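Local coordinates for importin-95 (Chaetomium thermophilum, PDB 4XRI), which probably ferries protein cargo into the nucleus as an importin-beta transport receptor and, like its relatives, is likely to bind a small GTPase, at residues L337-K342 against Y352-A357; T341-D346 against A388-R393; Q360-Y365 against F400-D405. The protein carries 2 engineered substitutions. One frame throughout, in Å; residues are numbered along the deposited sequence.

Contact 1. Residues L337-K342 against Y352-A357; sequences LQLLTK and YNISRA
In this HEAT-repeat solenoid the C-terminal end of helix 324-340 meets the first turn of helix 354-369, the next helix along the chain. Apolar contact is made mainly by Leu339 and Ile354, whose side chains cross at about a right angle. Ile354 has CG1 anti to its backbone N (chi1 -171°), which brings that carbon up against both Leu339 methyls, 3.7 Å from CD2 and 3.8 Å from CD1. Its other branch, CG2, touches Lys342 CB, while the rest of the lysine bends away at chi2. Val292 of helix 285-310 covers both Leu339 and Ile354. Contacts to backbone oxygens come next, with no hydrogen bond between the segments: Ser355 CA offers a CA-H...O contact to Leu339 O at 3.5 Å, and the Leu340 methyl CD2 lies equally near Ser355 O. The side-chain hydrogen bonds described here lie within each segment. Thr341 OG1 donates to Gln338 O at 2.6 Å, in the carbonyl plane, and that oxygen also accepts from Thr341 N. Asn353 is the N-cap of helix 354-369: Arg356 N points at its OD1 from 3.1 Å, nearly along the C=O axis, while Ser355 OG approaches OD1 from above the amide plane at 2.7 Å.

Contact 2. Residues T341-D346 against A388-R393; sequences TKQDED and ADWHFR
Asp389 OD2 is gripped by two N-H groups of His391. Ring ND1 donates to its syn lone pair over a very short 2.5 Å, with OD2 close to the ring plane, and the backbone N of His391 donates to the same oxygen from above the carboxylate plane. The carboxylate thus caps the helix and fixes the ring's rotation, and would probably favour a protonated imidazole. From the loop, Gln343, bent at chi2 (95°), sends NE2 to a lone pair of His391 O, 2.8 Å away and nearly straight at 166°; NE2 also donates to Asp394 OD2. Its OE1 lies at the edge of the imidazole, 3.0 Å from His391 CD2. An alanine in place of Gln343 would remove both hydrogen bonds of the side-chain amide, to His391 O and Asp394 OD2, and would probably loosen the loop's hold on the first turn of helix 390-402. Glu345 brings OE1 to the indole edge, 3.5 Å from Trp390 CZ2, its carboxylate almost perpendicular to the ring. One indole face meets His391 CE1. Thr341 makes a CH-pi contact, CG2 over one face of Phe392 and 3.9 Å from the ring centroid. The arrangement is an N-capped helix start, with a His-carboxylate hydrogen bond, packed against an interhelical loop of the HEAT-repeat solenoid.

Contact 3. Residues Q360-Y365 against F400-D405; sequences QCLQLY and FGAIMD
The backbones come closest at Gln363 and Ala402, whose CA atoms are 5.1 Å apart, where the middle of helix 354-369 passes the last turn of helix 390-402. Ile403, at phi -100° and psi 12°, is the first residue to leave helical geometry, so the packing partner of one helix is the other's C-terminal end. Both helices belong to the stacked helices of the HEAT-repeat solenoid; at the point of closest approach the second presents a small residue, Ala402. Ala402 aims its CB at the facing helix, where it meets Leu362: CD2 lies 3.9 Å from that methyl and CG 4.1 Å. Leu362 has CG anti to its backbone N (chi1 -172°), and the same CG reaches Ile403 CG2 more loosely, at 4.5 Å. Ile373, in the loop after helix 354-369, touches both Leu362 and Ile403. No hydrogen bond joins the two segments. The polar groups here turn to other partners: Gly401 O accepts from Arg444 NE of helix 432-449, whose side chain also touches Gln363 and Asp405. Gln363 runs extended beyond CG, and only its aliphatic part touches the second segment, with CG 3.7 Å from Ala402 O.

Overall arrangement
Contacts 1 and 2 set out from the same piece of chain, sharing Thr341 and Lys342, and their centres lie about 10 Å apart; Ser355 OG meets Gln343 CA at 3.9 Å. Contact 3 follows contact 1 along helix 354-369, the centres about 13 Å apart, and the two join where Leu337 CD2 packs on Leu362 CD2 at 3.7 Å. Contacts 2 and 3 use the beginning and the end of helix 390-402 and do not touch, their nearest atoms being about 8 Å apart. Contact 2 lies at the surface, contacts 1 and 3 are buried. A sulfate, probably from the crystallisation liquor, sits about 3 Å from the Trp390 side chain in contact 2.

Contact 1. Residues L337-K342 against Y352-A357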
ATOM      1  N   LEU A 337      -0.264  15.120 -23.867  1.00 35.40           N
ATOM      2  CA  LEU A 337      -0.077  16.542 -23.604  1.00 41.45           C
ATOM      3  C   LEU A 337      -1.314  17.340 -23.991  1.00 42.93           C
ATOM      4  O   LEU A 337      -1.702  18.282 -23.300  1.00 43.72           O
ATOM      5  CB  LEU A 337       1.148  17.060 -24.361  1.00 40.28           C
ATOM      6  CG  LEU A 337       2.457  16.387 -23.943  1.00 44.15           C
ATOM      7  CD1 LEU A 337       3.581  16.699 -24.909  1.00 40.72           C
ATOM      8  CD2 LEU A 337       2.828  16.814 -22.536  1.00 40.04           C
ATOM      9  N   GLN A 338      -1.926  16.952 -25.105  1.00 43.54           N
ATOM     10  CA  GLN A 338      -3.152  17.583 -25.573  1.00 41.93           C
ATOM     11  C   GLN A 338      -4.285  17.357 -24.572  1.00 39.72           C
ATOM     12  O   GLN A 338      -5.117  18.239 -24.343  1.00 49.61           O
ATOM     13  CB  GLN A 338      -3.537  17.038 -26.950  1.00 44.44           C
ATOM     14  CG  GLN A 338      -4.321  18.007 -27.809  1.00 59.90           C
ATOM     15  CD  GLN A 338      -4.661  17.427 -29.168  1.00 73.82           C
ATOM     16  OE1 GLN A 338      -4.621  16.212 -29.364  1.00 76.58           O
ATOM     17  NE2 GLN A 338      -4.992  18.296 -30.118  1.00 78.65           N
ATOM     18  N   LEU A 339      -4.302  16.170 -23.973  1.00 39.00           N
ATOM     19  CA  LEU A 339      -5.331  15.814 -23.002  1.00 44.33           C
ATOM     20  C   LEU A 339      -5.149  16.552 -21.682  1.00 47.23           C
ATOM     21  O   LEU A 339      -6.093  16.684 -20.904  1.00 49.09           O
ATOM     22  CB  LEU A 339      -5.332  14.304 -22.755  1.00 37.78           C
ATOM     23  CG  LEU A 339      -5.864  13.439 -23.898  1.00 45.49           C
ATOM     24  CD1 LEU A 339      -5.747  11.965 -23.549  1.00 41.86           C
ATOM     25  CD2 LEU A 339      -7.308  13.807 -24.215  1.00 51.32           C
ATOM     26  N   LEU A 340      -3.933  17.026 -21.430  1.00 39.73           N
ATOM     27  CA  LEU A 340      -3.664  17.823 -20.240  1.00 41.55           C
ATOM     28  C   LEU A 340      -4.439  19.135 -20.286  1.00 47.37           C
ATOM     29  O   LEU A 340      -4.742  19.721 -19.249  1.00 44.61           O
ATOM     30  CB  LEU A 340      -2.166  18.104 -20.091  1.00 45.44           C
ATOM     31  CG  LEU A 340      -1.253  16.939 -19.696  1.00 43.58           C
ATOM     32  CD1 LEU A 340       0.140  17.441 -19.350  1.00 40.88           C
ATOM     33  CD2 LEU A 340      -1.845  16.151 -18.532  1.00 44.76           C
ATOM     34  N   THR A 341      -4.767  19.586 -21.495  1.00 44.62           N
ATOM     35  CA  THR A 341      -5.476  20.847 -21.679  1.00 50.86           C
ATOM     36  C   THR A 341      -6.987  20.687 -21.527  1.00 52.74           C
ATOM     37  O   THR A 341      -7.740  21.635 -21.737  1.00 48.57           O
ATOM     38  CB  THR A 341      -5.187  21.463 -23.063  1.00 51.57           C
ATOM     39  OG1 THR A 341      -5.864  20.710 -24.077  1.00 44.57           O
ATOM     40  CG2 THR A 341      -3.694  21.470 -23.350  1.00 36.70           C
ATOM     41  N   LYS A 342      -7.425  19.490 -21.153  1.00 46.92           N
ATOM     42  CA  LYS A 342      -8.850  19.221 -20.998  1.00 53.31           C
ATOM     43  C   LYS A 342      -9.279  19.238 -19.533  1.00 56.22           C
ATOM     44  O   LYS A 342     -10.130  18.446 -19.126  1.00 54.29           O
ATOM     45  CB  LYS A 342      -9.212  17.871 -21.622  1.00 51.36           C
ATOM     46  CG  LYS A 342      -8.776  17.708 -23.068  1.00 50.75           C
ATOM     47  CD  LYS A 342      -9.360  18.791 -23.960  1.00 55.72           C
ATOM     48  CE  LYS A 342      -8.981  18.558 -25.416  1.00 59.31           C
ATOM     49  NZ  LYS A 342      -9.370  19.697 -26.296  1.00 56.64           N
ATOM     50  N   TYR A 352     -11.423  11.121 -11.204  1.00 77.50           N
ATOM     51  CA  TYR A 352     -10.575  10.642 -12.283  1.00 73.70           C
ATOM     52  C   TYR A 352     -11.173  11.006 -13.636  1.00 67.70           C
ATOM     53  O   TYR A 352     -12.020  10.286 -14.164  1.00 70.78           O
ATOM     54  CB  TYR A 352     -10.367   9.129 -12.176  1.00 78.26           C
ATOM     55  CG  TYR A 352      -9.022   8.659 -12.687  1.00 80.09           C
ATOM     56  CD1 TYR A 352      -7.841   9.106 -12.105  1.00 81.70           C
ATOM     57  CD2 TYR A 352      -8.932   7.757 -13.741  1.00 77.19           C
ATOM     58  CE1 TYR A 352      -6.610   8.677 -12.563  1.00 76.10           C
ATOM     59  CE2 TYR A 352      -7.704   7.321 -14.205  1.00 71.13           C
ATOM     60  CZ  TYR A 352      -6.548   7.784 -13.612  1.00 72.95           C
ATOM     61  OH  TYR A 352      -5.324   7.353 -14.071  1.00 72.50           O
ATOM     62  N   ASN A 353     -10.742  12.140 -14.178  1.00 60.87           N
ATOM     63  CA  ASN A 353     -11.134  12.540 -15.521  1.00 55.30           C
ATOM     64  C   ASN A 353      -9.999  12.260 -16.503  1.00 54.88           C
ATOM     65  O   ASN A 353      -8.994  11.651 -16.138  1.00 57.30           O
ATOM     66  CB  ASN A 353     -11.544  14.018 -15.559  1.00 59.94           C
ATOM     67  CG  ASN A 353     -10.488  14.942 -14.977  1.00 66.81           C
ATOM     68  OD1 ASN A 353      -9.290  14.668 -15.052  1.00 61.53           O
ATOM     69  ND2 ASN A 353     -10.934  16.047 -14.389  1.00 70.48           N
ATOM     70  N   ILE A 354     -10.156  12.706 -17.744  1.00 47.52           N
ATOM     71  CA  ILE A 354      -9.180  12.390 -18.781  1.00 46.42           C
ATOM     72  C   ILE A 354      -7.843  13.106 -18.564  1.00 49.83           C
ATOM     73  O   ILE A 354      -6.786  12.578 -18.914  1.00 49.41           O
ATOM     74  CB  ILE A 354      -9.731  12.730 -20.188  1.00 43.38           C
ATOM     75  CG1 ILE A 354      -8.804  12.182 -21.277  1.00 44.44           C
ATOM     76  CG2 ILE A 354      -9.947  14.229 -20.350  1.00 44.38           C
ATOM     77  CD1 ILE A 354      -8.569  10.693 -21.186  1.00 46.68           C
ATOM     78  N   SER A 355      -7.887  14.293 -17.966  1.00 47.58           N
ATOM     79  CA  SER A 355      -6.684  15.103 -17.804  1.00 48.89           C
ATOM     80  C   SER A 355      -5.757  14.542 -16.730  1.00 46.22           C
ATOM     81  O   SER A 355      -4.535  14.560 -16.880  1.00 47.84           O
ATOM     82  CB  SER A 355      -7.056  16.550 -17.470  1.00 47.46           C
ATOM     83  OG  SER A 355      -7.819  16.620 -16.278  1.00 59.63           O
ATOM     84  N   ARG A 356      -6.337  14.042 -15.645  1.00 48.86           N
ATOM     85  CA  ARG A 356      -5.537  13.458 -14.576  1.00 49.98           C
ATOM     86  C   ARG A 356      -5.041  12.084 -14.998  1.00 41.24           C
ATOM     87  O   ARG A 356      -3.953  11.662 -14.612  1.00 43.87           O
ATOM     88  CB  ARG A 356      -6.341  13.375 -13.278  1.00 60.95           C
ATOM     89  CG  ARG A 356      -6.988  14.694 -12.905  1.00 73.54           C
ATOM     90  CD  ARG A 356      -7.380  14.756 -11.444  1.00 82.95           C
ATOM     91  NE  ARG A 356      -8.277  15.881 -11.195  1.00 86.66           N
ATOM     92  CZ  ARG A 356      -8.496  16.421 -10.002  1.00 97.21           C
ATOM     93  NH1 ARG A 356      -7.874  15.948  -8.931  1.00101.90           N
ATOM     94  NH2 ARG A 356      -9.334  17.441  -9.880  1.00100.65           N
ATOM     95  N   ALA A 357      -5.844  11.394 -15.801  1.00 45.11           N
ATOM     96  CA  ALA A 357      -5.437  10.121 -16.378  1.00 51.13           C
ATOM     97  C   ALA A 357      -4.212  10.316 -17.265  1.00 49.76           C
ATOM     98  O   ALA A 357      -3.234   9.574 -17.165  1.00 51.86           O
ATOM     99  CB  ALA A 357      -6.579   9.506 -17.171  1.00 52.43           C
TER

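Contact 2. Residues T341-D346 against A388-R393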
ATOM      1  N   THR A 341      -4.767  19.586 -21.495  1.00 44.62           N
ATOM      2  CA  THR A 341      -5.476  20.847 -21.679  1.00 50.86           C
ATOM      3  C   THR A 341      -6.987  20.687 -21.527  1.00 52.74           C
ATOM      4  O   THR A 341      -7.740  21.635 -21.737  1.00 48.57           O
ATOM      5  CB  THR A 341      -5.187  21.463 -23.063  1.00 51.57           C
ATOM      6  OG1 THR A 341      -5.864  20.710 -24.077  1.00 44.57           O
ATOM      7  CG2 THR A 341      -3.694  21.470 -23.350  1.00 36.70           C
ATOM      8  N   LYS A 342      -7.425  19.490 -21.153  1.00 46.92           N
ATOM      9  CA  LYS A 342      -8.850  19.221 -20.998  1.00 53.31           C
ATOM     10  C   LYS A 342      -9.279  19.238 -19.533  1.00 56.22           C
ATOM     11  O   LYS A 342     -10.130  18.446 -19.126  1.00 54.29           O
ATOM     12  CB  LYS A 342      -9.212  17.871 -21.622  1.00 51.36           C
ATOM     13  CG  LYS A 342      -8.776  17.708 -23.068  1.00 50.75           C
ATOM     14  CD  LYS A 342      -9.360  18.791 -23.960  1.00 55.72           C
ATOM     15  CE  LYS A 342      -8.981  18.558 -25.416  1.00 59.31           C
ATOM     16  NZ  LYS A 342      -9.370  19.697 -26.296  1.00 56.64           N
ATOM     17  N   GLN A 343      -8.695  20.135 -18.744  1.00 54.56           N
ATOM     18  CA  GLN A 343      -9.028  20.215 -17.325  1.00 56.93           C
ATOM     19  C   GLN A 343     -10.473  20.642 -17.121  1.00 63.04           C
ATOM     20  O   GLN A 343     -11.012  21.439 -17.887  1.00 62.18           O
ATOM     21  CB  GLN A 343      -8.106  21.193 -16.586  1.00 56.10           C
ATOM     22  CG  GLN A 343      -6.629  21.034 -16.871  1.00 53.50           C
ATOM     23  CD  GLN A 343      -6.153  21.966 -17.964  1.00 56.67           C
ATOM     24  OE1 GLN A 343      -6.850  22.190 -18.950  1.00 48.98           O
ATOM     25  NE2 GLN A 343      -4.959  22.522 -17.789  1.00 57.65           N
ATOM     26  N   ASP A 344     -11.095  20.097 -16.084  1.00 68.40           N
ATOM     27  CA  ASP A 344     -12.395  20.570 -15.640  1.00 79.56           C
ATOM     28  C   ASP A 344     -12.214  21.263 -14.300  1.00 84.91           C
ATOM     29  O   ASP A 344     -12.017  20.610 -13.276  1.00 82.75           O
ATOM     30  CB  ASP A 344     -13.400  19.421 -15.531  1.00 84.44           C
ATOM     31  CG  ASP A 344     -14.832  19.910 -15.412  1.00 92.25           C
ATOM     32  OD1 ASP A 344     -15.038  21.117 -15.166  1.00 97.21           O
ATOM     33  OD2 ASP A 344     -15.755  19.083 -15.565  1.00 93.86           O
ATOM     34  N   GLU A 345     -12.275  22.589 -14.317  1.00 84.52           N
ATOM     35  CA  GLU A 345     -12.032  23.391 -13.125  1.00 88.73           C
ATOM     36  C   GLU A 345     -13.093  23.160 -12.055  1.00 87.21           C
ATOM     37  O   GLU A 345     -12.832  23.324 -10.863  1.00 84.85           O
ATOM     38  CB  GLU A 345     -11.967  24.878 -13.488  1.00 93.34           C
ATOM     39  CG  GLU A 345     -13.194  25.415 -14.221  1.00 96.87           C
ATOM     40  CD  GLU A 345     -13.218  25.046 -15.697  1.00100.11           C
ATOM     41  OE1 GLU A 345     -12.320  24.302 -16.145  1.00 97.62           O
ATOM     42  OE2 GLU A 345     -14.139  25.501 -16.408  1.00105.42           O
ATOM     43  N   ASP A 346     -14.288  22.768 -12.484  1.00 86.95           N
ATOM     44  CA  ASP A 346     -15.394  22.534 -11.564  1.00 91.87           C
ATOM     45  C   ASP A 346     -15.281  21.188 -10.855  1.00 94.06           C
ATOM     46  O   ASP A 346     -15.663  21.060  -9.692  1.00 95.13           O
ATOM     47  CB  ASP A 346     -16.730  22.609 -12.307  1.00 91.47           C
ATOM     48  CG  ASP A 346     -17.007  23.986 -12.869  1.00 94.61           C
ATOM     49  OD1 ASP A 346     -16.617  24.982 -12.225  1.00 97.10           O
ATOM     50  OD2 ASP A 346     -17.617  24.073 -13.956  1.00 95.08           O
ATOM     51  N   ALA A 388      -2.647  32.200 -23.901  1.00 54.26           N
ATOM     52  CA  ALA A 388      -3.673  33.070 -23.334  1.00 50.65           C
ATOM     53  C   ALA A 388      -4.693  32.247 -22.556  1.00 51.13           C
ATOM     54  O   ALA A 388      -5.280  32.718 -21.582  1.00 53.50           O
ATOM     55  CB  ALA A 388      -4.356  33.876 -24.431  1.00 56.06           C
ATOM     56  N   ASP A 389      -4.893  31.011 -23.001  1.00 50.60           N
ATOM     57  CA  ASP A 389      -5.763  30.067 -22.316  1.00 51.07           C
ATOM     58  C   ASP A 389      -5.007  29.418 -21.163  1.00 51.72           C
ATOM     59  O   ASP A 389      -3.956  28.811 -21.365  1.00 49.36           O
ATOM     60  CB  ASP A 389      -6.274  29.000 -23.291  1.00 51.11           C
ATOM     61  CG  ASP A 389      -7.393  28.153 -22.709  1.00 54.30           C
ATOM     62  OD1 ASP A 389      -8.070  27.455 -23.492  1.00 64.82           O
ATOM     63  OD2 ASP A 389      -7.608  28.191 -21.479  1.00 49.89           O
ATOM     64  N   TRP A 390      -5.549  29.540 -19.955  1.00 51.89           N
ATOM     65  CA  TRP A 390      -4.898  28.996 -18.768  1.00 54.91           C
ATOM     66  C   TRP A 390      -4.793  27.473 -18.828  1.00 58.06           C
ATOM     67  O   TRP A 390      -3.925  26.884 -18.187  1.00 54.21           O
ATOM     68  CB  TRP A 390      -5.646  29.417 -17.502  1.00 55.54           C
ATOM     69  CG  TRP A 390      -7.004  28.807 -17.369  1.00 55.13           C
ATOM     70  CD1 TRP A 390      -8.188  29.345 -17.780  1.00 60.79           C
ATOM     71  CD2 TRP A 390      -7.322  27.537 -16.786  1.00 54.62           C
ATOM     72  NE1 TRP A 390      -9.223  28.491 -17.489  1.00 63.25           N
ATOM     73  CE2 TRP A 390      -8.718  27.374 -16.878  1.00 60.04           C
ATOM     74  CE3 TRP A 390      -6.560  26.523 -16.196  1.00 52.15           C
ATOM     75  CZ2 TRP A 390      -9.370  26.237 -16.403  1.00 57.41           C
ATOM     76  CZ3 TRP A 390      -7.209  25.396 -15.724  1.00 51.54           C
ATOM     77  CH2 TRP A 390      -8.600  25.263 -15.830  1.00 56.97           C
ATOM     78  N   HIS A 391      -5.683  26.844 -19.593  1.00 52.61           N
ATOM     79  CA  HIS A 391      -5.639  25.398 -19.803  1.00 49.31           C
ATOM     80  C   HIS A 391      -4.275  24.958 -20.317  1.00 44.77           C
ATOM     81  O   HIS A 391      -3.729  23.945 -19.881  1.00 47.96           O
ATOM     82  CB  HIS A 391      -6.720  24.954 -20.795  1.00 55.24           C
ATOM     83  CG  HIS A 391      -8.119  25.127 -20.294  1.00 61.48           C
ATOM     84  ND1 HIS A 391      -8.838  26.291 -20.471  1.00 66.16           N
ATOM     85  CD2 HIS A 391      -8.940  24.277 -19.633  1.00 59.73           C
ATOM     86  CE1 HIS A 391     -10.035  26.151 -19.935  1.00 66.73           C
ATOM     87  NE2 HIS A 391     -10.124  24.938 -19.418  1.00 64.75           N
ATOM     88  N   PHE A 392      -3.732  25.735 -21.248  1.00 43.20           N
ATOM     89  CA  PHE A 392      -2.486  25.388 -21.917  1.00 44.45           C
ATOM     90  C   PHE A 392      -1.256  25.762 -21.096  1.00 48.82           C
ATOM     91  O   PHE A 392      -0.248  25.057 -21.129  1.00 48.49           O
ATOM     92  CB  PHE A 392      -2.427  26.060 -23.288  1.00 45.14           C
ATOM     93  CG  PHE A 392      -3.353  25.449 -24.302  1.00 49.10           C
ATOM     94  CD1 PHE A 392      -2.864  24.589 -25.271  1.00 44.63           C
ATOM     95  CD2 PHE A 392      -4.711  25.720 -24.275  1.00 51.49           C
ATOM     96  CE1 PHE A 392      -3.712  24.019 -26.201  1.00 52.22           C
ATOM     97  CE2 PHE A 392      -5.563  25.151 -25.203  1.00 52.82           C
ATOM     98  CZ  PHE A 392      -5.063  24.300 -26.167  1.00 51.83           C
ATOM     99  N   ARG A 393      -1.336  26.870 -20.364  1.00 44.21           N
ATOM    100  CA  ARG A 393      -0.260  27.247 -19.452  1.00 42.98           C
ATOM    101  C   ARG A 393      -0.151  26.220 -18.332  1.00 46.05           C
ATOM    102  O   ARG A 393       0.943  25.764 -17.997  1.00 45.67           O
ATOM    103  CB  ARG A 393      -0.490  28.643 -18.868  1.00 40.80           C
ATOM    104  CG  ARG A 393      -0.481  29.762 -19.898  1.00 51.39           C
ATOM    105  CD  ARG A 393      -0.210  31.111 -19.246  1.00 46.83           C
ATOM    106  NE  ARG A 393      -1.176  31.431 -18.198  1.00 50.00           N
ATOM    107  CZ  ARG A 393      -2.390  31.921 -18.423  1.00 49.00           C
ATOM    108  NH1 ARG A 393      -2.798  32.140 -19.665  1.00 48.56           N
ATOM    109  NH2 ARG A 393      -3.198  32.186 -17.406  1.00 47.73           N
TER

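Contact 3. Residues Q360-Y365 against F400-D405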
ATOM      1  N   GLN A 360      -1.082  11.085 -15.128  1.00 41.94           N
ATOM      2  CA  GLN A 360      -0.550   9.856 -14.544  1.00 52.79           C
ATOM      3  C   GLN A 360       0.255   9.095 -15.587  1.00 45.39           C
ATOM      4  O   GLN A 360       1.382   8.672 -15.331  1.00 43.20           O
ATOM      5  CB  GLN A 360      -1.672   8.962 -13.996  1.00 63.80           C
ATOM      6  CG  GLN A 360      -2.513   9.584 -12.894  1.00 72.95           C
ATOM      7  CD  GLN A 360      -1.686  10.140 -11.754  1.00 84.97           C
ATOM      8  OE1 GLN A 360      -0.710   9.528 -11.318  1.00 92.78           O
ATOM      9  NE2 GLN A 360      -2.073  11.313 -11.263  1.00 86.99           N
ATOM     10  N   CYS A 361      -0.344   8.934 -16.762  1.00 39.15           N
ATOM     11  CA  CYS A 361       0.279   8.236 -17.880  1.00 36.04           C
ATOM     12  C   CYS A 361       1.600   8.889 -18.273  1.00 38.71           C
ATOM     13  O   CYS A 361       2.594   8.201 -18.516  1.00 42.84           O
ATOM     14  CB  CYS A 361      -0.674   8.203 -19.082  1.00 34.16           C
ATOM     15  SG  CYS A 361      -0.147   7.128 -20.435  1.00 45.07           S
ATOM     16  N   LEU A 362       1.599  10.218 -18.336  1.00 37.99           N
ATOM     17  CA  LEU A 362       2.785  10.974 -18.723  1.00 42.32           C
ATOM     18  C   LEU A 362       3.934  10.740 -17.747  1.00 43.18           C
ATOM     19  O   LEU A 362       5.082  10.566 -18.155  1.00 42.17           O
ATOM     20  CB  LEU A 362       2.460  12.465 -18.808  1.00 36.19           C
ATOM     21  CG  LEU A 362       3.559  13.355 -19.385  1.00 47.90           C
ATOM     22  CD1 LEU A 362       3.988  12.842 -20.752  1.00 47.96           C
ATOM     23  CD2 LEU A 362       3.087  14.798 -19.478  1.00 46.67           C
ATOM     24  N   GLN A 363       3.610  10.736 -16.457  1.00 43.03           N
ATOM     25  CA  GLN A 363       4.578  10.413 -15.410  1.00 45.70           C
ATOM     26  C   GLN A 363       5.200   9.043 -15.638  1.00 42.86           C
ATOM     27  O   GLN A 363       6.421   8.900 -15.672  1.00 44.06           O
ATOM     28  CB  GLN A 363       3.921  10.456 -14.029  1.00 51.64           C
ATOM     29  CG  GLN A 363       3.934  11.820 -13.373  1.00 58.78           C
ATOM     30  CD  GLN A 363       3.661  11.738 -11.883  1.00 72.27           C
ATOM     31  OE1 GLN A 363       3.310  10.678 -11.364  1.00 77.92           O
ATOM     32  NE2 GLN A 363       3.825  12.856 -11.184  1.00 70.52           N
ATOM     33  N   LEU A 364       4.341   8.039 -15.791  1.00 45.33           N
ATOM     34  CA  LEU A 364       4.773   6.670 -16.054  1.00 46.36           C
ATOM     35  C   LEU A 364       5.569   6.567 -17.349  1.00 42.00           C
ATOM     36  O   LEU A 364       6.522   5.792 -17.444  1.00 41.74           O
ATOM     37  CB  LEU A 364       3.563   5.733 -16.115  1.00 45.43           C
ATOM     38  CG  LEU A 364       2.774   5.522 -14.822  1.00 45.66           C
ATOM     39  CD1 LEU A 364       1.492   4.753 -15.112  1.00 43.41           C
ATOM     40  CD2 LEU A 364       3.618   4.783 -13.796  1.00 42.07           C
ATOM     41  N   TYR A 365       5.169   7.352 -18.346  1.00 39.69           N
ATOM     42  CA  TYR A 365       5.843   7.350 -19.636  1.00 37.37           C
ATOM     43  C   TYR A 365       7.279   7.846 -19.503  1.00 40.29           C
ATOM     44  O   TYR A 365       8.193   7.312 -20.133  1.00 40.04           O
ATOM     45  CB  TYR A 365       5.080   8.215 -20.642  1.00 39.30           C
ATOM     46  CG  TYR A 365       5.009   7.615 -22.030  1.00 42.67           C
ATOM     47  CD1 TYR A 365       6.127   7.589 -22.854  1.00 39.33           C
ATOM     48  CD2 TYR A 365       3.826   7.066 -22.512  1.00 37.07           C
ATOM     49  CE1 TYR A 365       6.068   7.034 -24.119  1.00 36.42           C
ATOM     50  CE2 TYR A 365       3.757   6.514 -23.776  1.00 41.29           C
ATOM     51  CZ  TYR A 365       4.880   6.501 -24.574  1.00 37.70           C
ATOM     52  OH  TYR A 365       4.814   5.948 -25.831  1.00 36.82           O
ATOM     53  N   PHE A 400       5.981  19.725 -17.647  1.00 41.05           N
ATOM     54  CA  PHE A 400       7.373  19.954 -17.277  1.00 48.08           C
ATOM     55  C   PHE A 400       7.728  19.209 -15.995  1.00 48.13           C
ATOM     56  O   PHE A 400       8.721  18.481 -15.936  1.00 54.09           O
ATOM     57  CB  PHE A 400       7.637  21.448 -17.104  1.00 45.82           C
ATOM     58  CG  PHE A 400       9.092  21.801 -17.065  1.00 51.89           C
ATOM     59  CD1 PHE A 400       9.658  22.345 -15.927  1.00 56.11           C
ATOM     60  CD2 PHE A 400       9.894  21.593 -18.174  1.00 55.10           C
ATOM     61  CE1 PHE A 400      11.000  22.680 -15.897  1.00 59.40           C
ATOM     62  CE2 PHE A 400      11.233  21.920 -18.150  1.00 59.50           C
ATOM     63  CZ  PHE A 400      11.789  22.466 -17.010  1.00 58.58           C
ATOM     64  N   GLY A 401       6.902  19.388 -14.970  1.00 43.82           N
ATOM     65  CA  GLY A 401       7.093  18.689 -13.715  1.00 49.21           C
ATOM     66  C   GLY A 401       6.917  17.191 -13.867  1.00 49.53           C
ATOM     67  O   GLY A 401       7.607  16.414 -13.210  1.00 42.34           O
ATOM     68  N   ALA A 402       6.004  16.790 -14.746  1.00 47.78           N
ATOM     69  CA  ALA A 402       5.646  15.380 -14.915  1.00 45.64           C
ATOM     70  C   ALA A 402       6.800  14.490 -15.384  1.00 45.52           C
ATOM     71  O   ALA A 402       6.840  13.304 -15.057  1.00 44.17           O
ATOM     72  CB  ALA A 402       4.479  15.255 -15.887  1.00 43.79           C
ATOM     73  N   ILE A 403       7.733  15.053 -16.148  1.00 41.67           N
ATOM     74  CA  ILE A 403       8.814  14.259 -16.728  1.00 48.31           C
ATOM     75  C   ILE A 403      10.130  14.356 -15.956  1.00 52.98           C
ATOM     76  O   ILE A 403      11.174  13.928 -16.449  1.00 48.94           O
ATOM     77  CB  ILE A 403       9.096  14.668 -18.189  1.00 47.76           C
ATOM     78  CG1 ILE A 403       9.604  16.111 -18.260  1.00 53.74           C
ATOM     79  CG2 ILE A 403       7.858  14.470 -19.049  1.00 40.61           C
ATOM     80  CD1 ILE A 403      10.241  16.470 -19.590  1.00 62.68           C
ATOM     81  N   MET A 404      10.081  14.913 -14.752  1.00 45.72           N
ATOM     82  CA  MET A 404      11.298  15.106 -13.968  1.00 51.16           C
ATOM     83  C   MET A 404      11.844  13.793 -13.413  1.00 53.89           C
ATOM     84  O   MET A 404      13.053  13.626 -13.265  1.00 56.67           O
ATOM     85  CB  MET A 404      11.045  16.094 -12.830  1.00 47.63           C
ATOM     86  CG  MET A 404      11.012  17.537 -13.298  1.00 47.46           C
ATOM     87  SD  MET A 404      12.539  17.988 -14.146  1.00 59.00           S
ATOM     88  CE  MET A 404      12.002  19.422 -15.068  1.00 66.92           C
ATOM     89  N   ASP A 405      10.951  12.859 -13.109  1.00 52.17           N
ATOM     90  CA  ASP A 405      11.370  11.554 -12.617  1.00 49.01           C
ATOM     91  C   ASP A 405      11.376  10.534 -13.750  1.00 52.98           C
ATOM     92  O   ASP A 405      10.327  10.180 -14.285  1.00 57.97           O
ATOM     93  CB  ASP A 405      10.459  11.089 -11.478  1.00 42.95           C
ATOM     94  CG  ASP A 405      10.830   9.711 -10.954  1.00 49.85           C
ATOM     95  OD1 ASP A 405      11.967   9.253 -11.199  1.00 55.75           O
ATOM     96  OD2 ASP A 405       9.979   9.083 -10.288  1.00 54.31           O
TER